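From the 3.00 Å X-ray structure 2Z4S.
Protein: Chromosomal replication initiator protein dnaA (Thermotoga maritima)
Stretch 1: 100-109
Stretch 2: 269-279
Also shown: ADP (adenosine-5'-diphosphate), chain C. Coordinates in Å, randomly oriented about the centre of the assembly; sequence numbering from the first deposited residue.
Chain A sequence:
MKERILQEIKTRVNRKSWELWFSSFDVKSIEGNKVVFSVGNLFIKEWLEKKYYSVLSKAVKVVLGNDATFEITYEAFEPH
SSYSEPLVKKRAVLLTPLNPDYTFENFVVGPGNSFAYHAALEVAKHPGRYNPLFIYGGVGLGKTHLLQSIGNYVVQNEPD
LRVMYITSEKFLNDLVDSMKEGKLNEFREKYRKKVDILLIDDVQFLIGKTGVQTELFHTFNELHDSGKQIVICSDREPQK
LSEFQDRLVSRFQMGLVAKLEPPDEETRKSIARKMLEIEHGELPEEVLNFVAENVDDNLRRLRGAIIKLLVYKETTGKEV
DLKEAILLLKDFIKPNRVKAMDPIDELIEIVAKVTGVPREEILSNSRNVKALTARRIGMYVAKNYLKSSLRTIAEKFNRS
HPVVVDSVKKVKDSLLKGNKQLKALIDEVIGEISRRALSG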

ATOM      1  N   PRO A 100      -8.072  -8.065  -4.248  1.00 71.75           N
ATOM      2  CA  PRO A 100      -8.954  -7.615  -5.333  1.00 70.64           C
ATOM      3  C   PRO A 100      -9.385  -6.149  -5.245  1.00 69.63           C
ATOM      4  O   PRO A 100      -9.525  -5.482  -6.266  1.00 70.28           O
ATOM      5  CB  PRO A 100     -10.140  -8.565  -5.223  1.00 69.03           C
ATOM      6  CG  PRO A 100      -9.513  -9.819  -4.722  1.00 69.64           C
ATOM      7  CD  PRO A 100      -8.578  -9.315  -3.653  1.00 68.96           C
ATOM      8  N   ASP A 101      -9.601  -5.642  -4.037  1.00 54.33           N
ATOM      9  CA  ASP A 101     -10.004  -4.253  -3.899  1.00 53.24           C
ATOM     10  C   ASP A 101      -8.914  -3.299  -4.360  1.00 52.36           C
ATOM     11  O   ASP A 101      -9.195  -2.282  -4.984  1.00 51.63           O
ATOM     12  CB  ASP A 101     -10.348  -3.936  -2.452  1.00 64.23           C
ATOM     13  CG  ASP A 101     -11.520  -4.733  -1.950  1.00 65.77           C
ATOM     14  OD1 ASP A 101     -12.188  -5.385  -2.789  1.00 66.29           O
ATOM     15  OD2 ASP A 101     -11.773  -4.696  -0.720  1.00 64.80           O
ATOM     16  N   TYR A 102      -7.667  -3.633  -4.043  1.00 56.43           N
ATOM     17  CA  TYR A 102      -6.526  -2.803  -4.408  1.00 54.31           C
ATOM     18  C   TYR A 102      -6.222  -2.798  -5.892  1.00 53.95           C
ATOM     19  O   TYR A 102      -5.359  -3.530  -6.372  1.00 54.56           O
ATOM     20  CB  TYR A 102      -5.303  -3.264  -3.633  1.00 51.27           C
ATOM     21  CG  TYR A 102      -5.485  -3.132  -2.148  1.00 50.53           C
ATOM     22  CD1 TYR A 102      -4.676  -3.836  -1.252  1.00 48.79           C
ATOM     23  CD2 TYR A 102      -6.470  -2.299  -1.635  1.00 49.66           C
ATOM     24  CE1 TYR A 102      -4.852  -3.706   0.116  1.00 47.38           C
ATOM     25  CE2 TYR A 102      -6.649  -2.166  -0.283  1.00 49.59           C
ATOM     26  CZ  TYR A 102      -5.843  -2.865   0.591  1.00 48.15           C
ATOM     27  OH  TYR A 102      -6.040  -2.690   1.938  1.00 47.57           O
ATOM     28  N   THR A 103      -6.948  -1.969  -6.624  1.00 46.73           N
ATOM     29  CA  THR A 103      -6.742  -1.850  -8.053  1.00 45.95           C
ATOM     30  C   THR A 103      -6.732  -0.366  -8.342  1.00 46.61           C
ATOM     31  O   THR A 103      -7.156   0.428  -7.502  1.00 45.31           O
ATOM     32  CB  THR A 103      -7.884  -2.478  -8.848  1.00 45.34           C
ATOM     33  OG1 THR A 103      -9.088  -1.745  -8.595  1.00 43.49           O
ATOM     34  CG2 THR A 103      -8.070  -3.934  -8.458  1.00 42.86           C
ATOM     35  N   PHE A 104      -6.231   0.010  -9.514  1.00 55.66           N
ATOM     36  CA  PHE A 104      -6.204   1.415  -9.889  1.00 57.03           C
ATOM     37  C   PHE A 104      -7.651   1.903 -10.025  1.00 57.40           C
ATOM     38  O   PHE A 104      -7.980   3.049  -9.685  1.00 55.71           O
ATOM     39  CB  PHE A 104      -5.467   1.597 -11.217  1.00 57.70           C
ATOM     40  CG  PHE A 104      -3.978   1.408 -11.126  1.00 58.13           C
ATOM     41  CD1 PHE A 104      -3.348   0.393 -11.846  1.00 58.22           C
ATOM     42  CD2 PHE A 104      -3.201   2.262 -10.349  1.00 57.45           C
ATOM     43  CE1 PHE A 104      -1.967   0.232 -11.798  1.00 58.65           C
ATOM     44  CE2 PHE A 104      -1.820   2.111 -10.291  1.00 57.60           C
ATOM     45  CZ  PHE A 104      -1.198   1.093 -11.018  1.00 58.14           C
ATOM     46  N   GLU A 105      -8.513   1.015 -10.507  1.00 60.22           N
ATOM     47  CA  GLU A 105      -9.914   1.346 -10.686  1.00 61.36           C
ATOM     48  C   GLU A 105     -10.616   1.765  -9.393  1.00 60.42           C
ATOM     49  O   GLU A 105     -11.549   2.563  -9.432  1.00 61.59           O
ATOM     50  CB  GLU A 105     -10.661   0.173 -11.322  1.00 85.43           C
ATOM     51  CG  GLU A 105     -10.167  -0.202 -12.713  1.00 90.71           C
ATOM     52  CD  GLU A 105      -9.078  -1.264 -12.681  1.00 94.93           C
ATOM     53  OE1 GLU A 105      -9.410  -2.429 -12.348  1.00 97.66           O
ATOM     54  OE2 GLU A 105      -7.903  -0.939 -12.987  1.00 94.53           O
ATOM     55  N   ASN A 106     -10.192   1.238  -8.248  1.00 48.58           N
ATOM     56  CA  ASN A 106     -10.841   1.629  -7.004  1.00 45.73           C
ATOM     57  C   ASN A 106     -10.077   2.739  -6.322  1.00 44.07           C
ATOM     58  O   ASN A 106     -10.297   3.036  -5.146  1.00 42.90           O
ATOM     59  CB  ASN A 106     -10.972   0.441  -6.066  1.00 51.45           C
ATOM     60  CG  ASN A 106     -11.666  -0.710  -6.716  1.00 53.01           C
ATOM     61  OD1 ASN A 106     -12.519  -0.519  -7.577  1.00 54.63           O
ATOM     62  ND2 ASN A 106     -11.314  -1.922  -6.313  1.00 55.49           N
ATOM     63  N   PHE A 107      -9.178   3.362  -7.071  1.00 44.71           N
ATOM     64  CA  PHE A 107      -8.386   4.436  -6.514  1.00 43.93           C
ATOM     65  C   PHE A 107      -8.864   5.764  -7.059  1.00 43.66           C
ATOM     66  O   PHE A 107      -8.748   6.051  -8.242  1.00 43.19           O
ATOM     67  CB  PHE A 107      -6.897   4.243  -6.836  1.00 44.24           C
ATOM     68  CG  PHE A 107      -5.973   5.058  -5.961  1.00 41.83           C
ATOM     69  CD1 PHE A 107      -5.463   4.527  -4.781  1.00 42.01           C
ATOM     70  CD2 PHE A 107      -5.643   6.363  -6.301  1.00 41.08           C
ATOM     71  CE1 PHE A 107      -4.645   5.282  -3.961  1.00 41.22           C
ATOM     72  CE2 PHE A 107      -4.830   7.123  -5.490  1.00 40.62           C
ATOM     73  CZ  PHE A 107      -4.329   6.584  -4.315  1.00 41.71           C
ATOM     74  N   VAL A 108      -9.422   6.561  -6.167  1.00 54.21           N
ATOM     75  CA  VAL A 108      -9.917   7.884  -6.487  1.00 54.42           C
ATOM     76  C   VAL A 108      -8.727   8.847  -6.490  1.00 55.13           C
ATOM     77  O   VAL A 108      -7.999   8.943  -5.500  1.00 55.24           O
ATOM     78  CB  VAL A 108     -10.934   8.318  -5.418  1.00 43.50           C
ATOM     79  CG1 VAL A 108     -11.262   9.786  -5.556  1.00 41.02           C
ATOM     80  CG2 VAL A 108     -12.172   7.454  -5.526  1.00 42.42           C
ATOM     81  N   VAL A 109      -8.527   9.561  -7.594  1.00 49.83           N
ATOM     82  CA  VAL A 109      -7.418  10.508  -7.676  1.00 49.37           C
ATOM     83  C   VAL A 109      -7.778  11.894  -7.141  1.00 50.11           C
ATOM     84  O   VAL A 109      -8.941  12.281  -7.112  1.00 50.14           O
ATOM     85  CB  VAL A 109      -6.915  10.644  -9.109  1.00 35.81           C
ATOM     86  CG1 VAL A 109      -5.732  11.576  -9.149  1.00 35.16           C
ATOM     87  CG2 VAL A 109      -6.534   9.284  -9.638  1.00 36.40           C
ATOM     88  N   LYS A 269     -14.744  12.527   0.299  1.00 57.73           N
ATOM     89  CA  LYS A 269     -16.121  12.116   0.031  1.00 58.14           C
ATOM     90  C   LYS A 269     -16.239  11.155  -1.132  1.00 57.11           C
ATOM     91  O   LYS A 269     -16.957  10.161  -1.046  1.00 56.29           O
ATOM     92  CB  LYS A 269     -17.010  13.338  -0.205  1.00 73.57           C
ATOM     93  CG  LYS A 269     -17.174  14.176   1.055  1.00 76.59           C
ATOM     94  CD  LYS A 269     -18.212  15.284   0.926  1.00 77.39           C
ATOM     95  CE  LYS A 269     -18.183  16.176   2.174  1.00 77.70           C
ATOM     96  NZ  LYS A 269     -19.130  17.334   2.131  1.00 77.24           N
ATOM     97  N   SER A 270     -15.532  11.444  -2.216  1.00 54.61           N
ATOM     98  CA  SER A 270     -15.568  10.567  -3.377  1.00 54.56           C
ATOM     99  C   SER A 270     -14.944   9.229  -2.998  1.00 54.69           C
ATOM    100  O   SER A 270     -15.393   8.176  -3.437  1.00 54.44           O
ATOM    101  CB  SER A 270     -14.796  11.184  -4.541  1.00 54.23           C
ATOM    102  OG  SER A 270     -15.248  12.494  -4.809  1.00 53.68           O
ATOM    103  N   ILE A 271     -13.901   9.270  -2.180  1.00 67.91           N
ATOM    104  CA  ILE A 271     -13.264   8.037  -1.758  1.00 69.13           C
ATOM    105  C   ILE A 271     -14.276   7.272  -0.918  1.00 69.82           C
ATOM    106  O   ILE A 271     -14.444   6.058  -1.070  1.00 70.02           O
ATOM    107  CB  ILE A 271     -11.994   8.321  -0.925  1.00 68.17           C
ATOM    108  CG1 ILE A 271     -10.904   8.901  -1.830  1.00 67.93           C
ATOM    109  CG2 ILE A 271     -11.506   7.041  -0.249  1.00 68.09           C
ATOM    110  CD1 ILE A 271      -9.648   9.281  -1.092  1.00 66.92           C
ATOM    111  N   ALA A 272     -14.960   8.001  -0.040  1.00 61.52           N
ATOM    112  CA  ALA A 272     -15.973   7.418   0.820  1.00 61.19           C
ATOM    113  C   ALA A 272     -16.997   6.682  -0.034  1.00 62.36           C
ATOM    114  O   ALA A 272     -17.347   5.532   0.251  1.00 62.66           O
ATOM    115  CB  ALA A 272     -16.649   8.505   1.618  1.00 34.77           C
ATOM    116  N   ARG A 273     -17.470   7.344  -1.088  1.00 67.09           N
ATOM    117  CA  ARG A 273     -18.458   6.749  -1.983  1.00 67.88           C
ATOM    118  C   ARG A 273     -17.916   5.493  -2.653  1.00 67.79           C
ATOM    119  O   ARG A 273     -18.615   4.482  -2.752  1.00 68.30           O
ATOM    120  CB  ARG A 273     -18.879   7.742  -3.066  1.00 72.28           C
ATOM    121  CG  ARG A 273     -19.441   9.057  -2.555  1.00 75.87           C
ATOM    122  CD  ARG A 273     -20.177   9.818  -3.672  1.00 79.23           C
ATOM    123  NE  ARG A 273     -20.542  11.189  -3.297  1.00 81.29           N
ATOM    124  CZ  ARG A 273     -19.782  12.264  -3.521  1.00 81.52           C
ATOM    125  NH1 ARG A 273     -18.607  12.136  -4.130  1.00 81.62           N
ATOM    126  NH2 ARG A 273     -20.196  13.468  -3.140  1.00 80.62           N
ATOM    127  N   LYS A 274     -16.671   5.563  -3.114  1.00 53.90           N
ATOM    128  CA  LYS A 274     -16.035   4.435  -3.784  1.00 53.04           C
ATOM    129  C   LYS A 274     -15.842   3.292  -2.821  1.00 52.09           C
ATOM    130  O   LYS A 274     -15.904   2.134  -3.215  1.00 51.55           O
ATOM    131  CB  LYS A 274     -14.673   4.830  -4.350  1.00 69.93           C
ATOM    132  CG  LYS A 274     -14.040   3.770  -5.245  1.00 69.81           C
ATOM    133  CD  LYS A 274     -14.790   3.634  -6.552  1.00 72.10           C
ATOM    134  CE  LYS A 274     -14.114   2.635  -7.471  1.00 74.47           C
ATOM    135  NZ  LYS A 274     -14.902   2.367  -8.717  1.00 77.36           N
ATOM    136  N   MET A 275     -15.584   3.618  -1.558  1.00 56.93           N
ATOM    137  CA  MET A 275     -15.400   2.591  -0.544  1.00 57.68           C
ATOM    138  C   MET A 275     -16.707   1.825  -0.405  1.00 58.52           C
ATOM    139  O   MET A 275     -16.714   0.593  -0.349  1.00 58.01           O
ATOM    140  CB  MET A 275     -14.999   3.225   0.782  1.00 59.37           C
ATOM    141  CG  MET A 275     -13.531   3.026   1.130  1.00 59.51           C
ATOM    142  SD  MET A 275     -12.883   4.332   2.179  1.00 58.81           S
ATOM    143  CE  MET A 275     -14.306   4.658   3.174  1.00 60.09           C
ATOM    144  N   LEU A 276     -17.814   2.565  -0.368  1.00 64.02           N
ATOM    145  CA  LEU A 276     -19.143   1.973  -0.280  1.00 65.26           C
ATOM    146  C   LEU A 276     -19.343   0.885  -1.333  1.00 66.00           C
ATOM    147  O   LEU A 276     -19.530  -0.280  -1.004  1.00 65.83           O
ATOM    148  CB  LEU A 276     -20.197   3.050  -0.471  1.00 73.95           C
ATOM    149  CG  LEU A 276     -20.495   3.861   0.778  1.00 75.56           C
ATOM    150  CD1 LEU A 276     -21.377   5.036   0.408  1.00 75.90           C
ATOM    151  CD2 LEU A 276     -21.171   2.966   1.818  1.00 75.39           C
ATOM    152  N   GLU A 277     -19.317   1.270  -2.603  1.00 71.65           N
ATOM    153  CA  GLU A 277     -19.488   0.302  -3.677  1.00 72.31           C
ATOM    154  C   GLU A 277     -18.749  -0.976  -3.340  1.00 72.36           C
ATOM    155  O   GLU A 277     -19.341  -2.045  -3.260  1.00 72.72           O
ATOM    156  CB  GLU A 277     -18.911   0.827  -4.984  1.00 75.08           C
ATOM    157  CG  GLU A 277     -19.528   2.079  -5.528  1.00 77.13           C
ATOM    158  CD  GLU A 277     -18.694   2.630  -6.667  1.00 80.40           C
ATOM    159  OE1 GLU A 277     -18.315   1.829  -7.564  1.00 79.56           O
ATOM    160  OE2 GLU A 277     -18.414   3.856  -6.655  1.00 81.60           O
ATOM    161  N   ILE A 278     -17.442  -0.858  -3.150  1.00 75.59           N
ATOM    162  CA  ILE A 278     -16.623  -2.013  -2.843  1.00 76.36           C
ATOM    163  C   ILE A 278     -17.303  -2.885  -1.790  1.00 77.67           C
ATOM    164  O   ILE A 278     -17.358  -4.103  -1.946  1.00 79.57           O
ATOM    165  CB  ILE A 278     -15.217  -1.601  -2.338  1.00 61.29           C
ATOM    166  CG1 ILE A 278     -14.648  -0.466  -3.198  1.00 60.21           C
ATOM    167  CG2 ILE A 278     -14.273  -2.789  -2.412  1.00 60.24           C
ATOM    168  CD1 ILE A 278     -14.377  -0.832  -4.625  1.00 58.79           C
ATOM    169  N   GLU A 279     -17.833  -2.269  -0.733  1.00 65.44           N
ATOM    170  CA  GLU A 279     -18.508  -3.020   0.336  1.00 65.77           C
ATOM    171  C   GLU A 279     -19.983  -3.272   0.036  1.00 65.14           C
ATOM    172  O   GLU A 279     -20.714  -3.852   0.845  1.00 63.78           O
ATOM    173  CB  GLU A 279     -18.376  -2.274   1.662  1.00 78.57           C
ATOM    174  CG  GLU A 279     -16.942  -2.049   2.061  1.00 82.18           C
ATOM    175  CD  GLU A 279     -16.218  -3.340   2.374  1.00 85.32           C
ATOM    176  OE1 GLU A 279     -16.561  -4.386   1.775  1.00 86.74           O
ATOM    177  OE2 GLU A 279     -15.293  -3.306   3.213  1.00 86.90           O
TER
HETATM  178  PB  ADP C 501      -1.522   2.726   3.927  1.00 57.25           P
HETATM  179  O1B ADP C 501      -0.981   3.162   2.634  1.00 54.06           O
HETATM  180  O2B ADP C 501      -0.972   3.687   5.066  1.00 58.45           O
HETATM  181  O3B ADP C 501      -1.095   1.201   4.227  1.00 56.78           O
HETATM  182  PA  ADP C 501      -3.811   1.929   2.835  1.00 62.09           P
HETATM  183  O1A ADP C 501      -3.346   2.261   1.476  1.00 59.42           O
HETATM  184  O2A ADP C 501      -3.488   0.385   3.113  1.00 64.19           O
HETATM  185  O3A ADP C 501      -3.107   2.856   3.961  1.00 60.64           O
HETATM  186  O5' ADP C 501      -5.374   2.184   3.019  1.00 65.18           O
HETATM  187  C5' ADP C 501      -5.975   1.400   2.037  1.00 70.95           C
HETATM  188  C4' ADP C 501      -7.475   1.497   2.096  1.00 71.86           C
HETATM  189  O4' ADP C 501      -7.906   2.858   1.957  1.00 69.85           O
HETATM  190  C3' ADP C 501      -7.987   0.641   0.952  1.00 73.91           C
HETATM  191  O3' ADP C 501      -8.812  -0.430   1.420  1.00 76.98           O
HETATM  192  C2' ADP C 501      -8.716   1.594   0.021  1.00 75.05           C
HETATM  193  O2' ADP C 501     -10.079   1.166  -0.181  1.00 80.21           O
HETATM  194  C1' ADP C 501      -8.629   2.979   0.712  1.00 73.47           C
HETATM  195  N9  ADP C 501      -8.005   4.002  -0.143  1.00 71.98           N
HETATM  196  C8  ADP C 501      -6.775   4.572   0.011  1.00 72.90           C
HETATM  197  N7  ADP C 501      -6.563   5.453  -0.921  1.00 71.56           N
HETATM  198  C5  ADP C 501      -7.640   5.502  -1.726  1.00 71.75           C
HETATM  199  C6  ADP C 501      -7.999   6.247  -2.876  1.00 72.52           C
HETATM  200  N6  ADP C 501      -7.133   7.187  -3.399  1.00 73.33           N
HETATM  201  N1  ADP C 501      -9.202   6.025  -3.446  1.00 72.37           N
HETATM  202  C2  ADP C 501     -10.051   5.123  -2.952  1.00 72.73           C
HETATM  203  N3  ADP C 501      -9.750   4.409  -1.870  1.00 71.04           N
HETATM  204  C4  ADP C 501      -8.575   4.564  -1.240  1.00 71.31           C

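Packing of an irregular segment, residues 100-109, against one side of a helix, residues 269-279, with ADP bound alongside both. The two stretches lie far apart in sequence and bury 376 Å² between them, both sides summed. No clear hydrogen bond crosses the interface, so the contact rests mainly on van der Waals packing, with the nucleotide as a shared neighbour. Closest approach of the backbones is at Val-108 and Ile-271, whose CA atoms are 5.8 Å apart; the CA atoms of Asn-106 and Lys-274 are 6.7 Å apart, and those of Asp-101 and Ile-278 7.1 Å.

The packing is largely apolar around Val-108. Ser-270, Lys-274 and Ile-278, spaced four residues apart, all direct their CA-to-CB bonds toward the loop, while Ile-271 lies sideways to it. Val-108 points toward the helix and has the largest area covered by the other stretch. Its CB lies 3.6 Å from CG1 of Ile-271, its CG2 3.8 Å from CB of Lys-274, and its CG1 3.9 Å from CB of Ser-270. A short branched valine can thus touch three helix residues at once; the small side chain of Ser-270 also faces the loop, and its hydroxyl is hydrogen-bonded elsewhere in the structure. At the other end Ile-278, with chi1 and chi2 both m, brings CD1 to 3.4 Å from CG of Asn-106, and its CG2 lies 3.4 Å from OD1 of Asp-101. These are contacts of methyl groups with polar side chains, made by shape rather than by polar pairing.

Lys-274 (chi1 t, chi2 p, then extended) packs its methylenes on the loop. Its CE is 3.2 Å from O of Glu-105 and 3.5 Å from both CA and OD1 of Asn-106. The long chain offers methylenes for packing, while its NZ forms a long salt bridge of 3.6 Å with OE1 of Glu-277, one helical turn or less along the same helix. The side chain of Glu-105 takes little part, its end leading away from the helix.

Hydrogen bonds within each stretch brace the two surfaces. ND2 of Asn-106 donates to O of Asp-101 at 2.5 Å, a short bond that ties together the two residues touching Ile-278. N of Asn-106 donates to OG1 of Thr-103 at 3.2 Å, and N of Phe-107 to O of Phe-104 at 2.9 Å. In the helix, N of Lys-274 bonds to O of Ser-270 at 2.9 Å and N of Met-275 to O of Ile-271 at 2.7 Å.

The nucleotide contacts both stretches. The backbone of Val-108 reads the adenine edge, its N donating to N1 of ADP at 2.8 Å and its O accepting from N6 of ADP at 2.9 Å, which leaves its side chain free for the helix. Phe-107 turns away from the helix and has N6 of ADP over one face of its ring. From the helix, CG2 of Ile-271 reaches within 3.6 Å of N3 of ADP, so this buried isoleucine touches both Val-108 and the base.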